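Local coordinates for protein NS6 protease (Murine norovirus 1, PDB 4ASH) that is a trypsin-like cysteine protease of a calicivirus that probably cleaves the viral polyprotein into its mature non-structural proteins, at residues A[77-82]-A[154-159]. The protein carries 1 engineered substitution. Residues are numbered along the deposited sequence; the frame is centred on the assembly and turned at random.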
ATOM      1  N   ASN A  77       0.348  -8.202  -7.095  1.00 17.63           N
ATOM      2  CA  ASN A  77      -0.962  -8.312  -6.486  1.00 19.47           C
ATOM      3  C   ASN A  77      -0.853  -9.206  -5.257  1.00 19.00           C
ATOM      4  O   ASN A  77      -1.181 -10.407  -5.311  1.00 22.17           O
ATOM      5  CB  ASN A  77      -1.949  -8.940  -7.485  1.00 19.70           C
ATOM      6  CG  ASN A  77      -3.372  -8.927  -6.973  1.00 25.67           C
ATOM      7  OD1 ASN A  77      -3.785  -8.004  -6.272  1.00 25.03           O
ATOM      8  ND2 ASN A  77      -4.139  -9.946  -7.335  1.00 30.13           N
ATOM      9  N   GLY A  78      -0.393  -8.638  -4.145  1.00 20.33           N
ATOM     10  CA  GLY A  78      -0.114  -9.441  -2.976  1.00 19.30           C
ATOM     11  C   GLY A  78       1.078 -10.354  -3.197  1.00 24.42           C
ATOM     12  O   GLY A  78       1.855 -10.171  -4.135  1.00 24.53           O
ATOM     13  N   CYS A  79       1.229 -11.343  -2.326  1.00 22.41           N
ATOM     14  CA  CYS A  79       2.339 -12.279  -2.442  1.00 21.49           C
ATOM     15  C   CYS A  79       1.927 -13.643  -1.922  1.00 24.34           C
ATOM     16  O   CYS A  79       0.801 -13.820  -1.470  1.00 24.05           O
ATOM     17  CB  CYS A  79       3.545 -11.778  -1.652  1.00 24.07           C
ATOM     18  SG  CYS A  79       3.249 -11.669   0.131  1.00 26.30           S
ATOM     19  N   GLN A  80       2.848 -14.598  -1.983  1.00 30.63           N
ATOM     20  CA  GLN A  80       2.601 -15.936  -1.463  1.00 33.36           C
ATOM     21  C   GLN A  80       2.374 -15.881   0.044  1.00 26.34           C
ATOM     22  O   GLN A  80       3.061 -15.148   0.763  1.00 23.81           O
ATOM     23  CB  GLN A  80       3.785 -16.849  -1.783  1.00 36.09           C
ATOM     24  N   GLU A  81       1.398 -16.639   0.532  1.00 22.99           N
ATOM     25  CA  GLU A  81       1.187 -16.699   1.966  1.00 26.03           C
ATOM     26  C   GLU A  81       2.466 -17.195   2.626  1.00 24.09           C
ATOM     27  O   GLU A  81       3.116 -18.107   2.126  1.00 28.93           O
ATOM     28  CB  GLU A  81       0.001 -17.609   2.321  1.00 23.87           C
ATOM     29  CG  GLU A  81      -0.205 -17.716   3.826  1.00 26.27           C
ATOM     30  CD  GLU A  81      -1.643 -17.984   4.239  1.00 37.51           C
ATOM     31  OE1 GLU A  81      -2.500 -18.189   3.353  1.00 43.44           O
ATOM     32  OE2 GLU A  81      -1.913 -17.983   5.461  1.00 39.23           O
ATOM     33  N   GLY A  82       2.835 -16.584   3.745  1.00 22.61           N
ATOM     34  CA  GLY A  82       4.014 -17.006   4.479  1.00 27.31           C
ATOM     35  C   GLY A  82       5.207 -16.088   4.292  1.00 25.83           C
ATOM     36  O   GLY A  82       6.134 -16.083   5.104  1.00 30.87           O
ATOM     37  N   VAL A 154      10.124  -5.614  -3.878  1.00 22.96           N
ATOM     38  CA  VAL A 154       8.894  -5.444  -4.638  1.00 23.11           C
ATOM     39  C   VAL A 154       7.810  -4.963  -3.689  1.00 22.46           C
ATOM     40  O   VAL A 154       7.892  -5.192  -2.485  1.00 24.66           O
ATOM     41  CB  VAL A 154       8.456  -6.747  -5.342  1.00 29.54           C
ATOM     42  CG1 VAL A 154       9.623  -7.346  -6.103  1.00 26.21           C
ATOM     43  CG2 VAL A 154       7.936  -7.728  -4.349  1.00 27.88           C
ATOM     44  N   VAL A 155       6.836  -4.230  -4.215  1.00 21.58           N
ATOM     45  CA  VAL A 155       5.753  -3.735  -3.371  1.00 18.90           C
ATOM     46  C   VAL A 155       4.505  -4.566  -3.660  1.00 20.36           C
ATOM     47  O   VAL A 155       4.236  -4.927  -4.810  1.00 21.70           O
ATOM     48  CB  VAL A 155       5.542  -2.197  -3.502  1.00 25.07           C
ATOM     49  CG1 VAL A 155       5.337  -1.761  -4.942  1.00 24.15           C
ATOM     50  CG2 VAL A 155       4.397  -1.721  -2.629  1.00 21.67           C
ATOM     51  N   ILE A 156       3.773  -4.915  -2.606  1.00 17.51           N
ATOM     52  CA  ILE A 156       2.652  -5.840  -2.766  1.00 16.49           C
ATOM     53  C   ILE A 156       1.278  -5.269  -2.452  1.00 16.02           C
ATOM     54  O   ILE A 156       0.250  -5.899  -2.739  1.00 15.51           O
ATOM     55  CB  ILE A 156       2.862  -7.127  -1.955  1.00 19.85           C
ATOM     56  CG1 ILE A 156       2.850  -6.830  -0.454  1.00 18.88           C
ATOM     57  CG2 ILE A 156       4.145  -7.814  -2.389  1.00 22.64           C
ATOM     58  CD1 ILE A 156       2.812  -8.096   0.405  1.00 21.07           C
ATOM     59  N   GLY A 157       1.244  -4.081  -1.866  1.00 15.61           N
ATOM     60  CA  GLY A 157      -0.020  -3.492  -1.480  1.00 15.87           C
ATOM     61  C   GLY A 157       0.197  -2.313  -0.554  1.00 15.30           C
ATOM     62  O   GLY A 157       1.339  -1.937  -0.277  1.00 15.07           O
ATOM     63  N   VAL A 158      -0.901  -1.737  -0.073  1.00 15.48           N
ATOM     64  CA  VAL A 158      -0.825  -0.616   0.851  1.00 14.74           C
ATOM     65  C   VAL A 158      -1.621  -0.884   2.125  1.00 14.25           C
ATOM     66  O   VAL A 158      -2.652  -1.561   2.110  1.00 17.23           O
ATOM     67  CB  VAL A 158      -1.309   0.706   0.202  1.00 15.14           C
ATOM     68  CG1 VAL A 158      -0.410   1.097  -0.985  1.00 16.14           C
ATOM     69  CG2 VAL A 158      -2.751   0.629  -0.239  1.00 16.73           C
ATOM     70  N   HIS A 159      -1.152  -0.319   3.236  1.00 12.31           N
ATOM     71  CA  HIS A 159      -1.834  -0.541   4.505  1.00 14.02           C
ATOM     72  C   HIS A 159      -3.222   0.092   4.506  1.00 14.81           C
ATOM     73  O   HIS A 159      -3.388   1.249   4.112  1.00 15.44           O
ATOM     74  CB  HIS A 159      -1.025   0.080   5.631  1.00 15.72           C
ATOM     75  CG  HIS A 159      -1.609  -0.218   6.980  1.00 14.79           C
ATOM     76  ND1 HIS A 159      -1.730  -1.498   7.436  1.00 16.06           N
ATOM     77  CD2 HIS A 159      -2.158   0.594   7.917  1.00 16.37           C
ATOM     78  CE1 HIS A 159      -2.290  -1.479   8.644  1.00 15.83           C
ATOM     79  NE2 HIS A 159      -2.576  -0.230   8.944  1.00 15.51           N
TER
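G78 and I156 meet backbone to backbone where the loop following strand 74-75 passes strand 152-162. The amide N of G78 gives a hydrogen bond to the carbonyl O of I156 at 3.1 Å; the bond is moderately bent (N-H...O 144°) and the donor lies in the carbonyl plane, on a lone pair of the oxygen. The CA atoms of G78 and I156, 4.5 Å apart, are the closest CA pair of the two segments.

The I156 side chain points at the loop and divides its contacts between two residues. Its CG2 lies 3.7 Å from the carbonyl O of G78, with CB almost as near that oxygen at 3.9 Å. The longer branch carries the second half of the contact: CD1 touches SG of C79 at 3.6 Å, methyl against sulfur. Both partners hold the same first torsion, with SG of C79 (chi1 64°) and CG1 of I156 (chi1 66°) each set between its own backbone N and carbonyl carbon, while the extended chi2 of I156 carries CD1 out to the sulfur.

Farther out, Y147 of strand 144-149 and M103 of strand 96-111 each touch both side chains. The amide N of C79 bonds to OE1 of Q119, and N77, whose CB points away from the strand, accepts a hydrogen bond at OD1 from the backbone N of G175. V155 makes backbone bonds with V74 and E76, so regular parallel pairing would bring G78 to the carbonyl of G157; a kink in the backbone at I156 presents its carbonyl instead, one residue earlier.

The contact thus joins the loop between strands 74-75 and 84-90 to strand 152-162 of the trypsin-like fold: the hydrogen bond gives the carbonyl of buried I156 a partner and sets the loop's position against the strand, while the methyl-sulfur contact adds no directional demand.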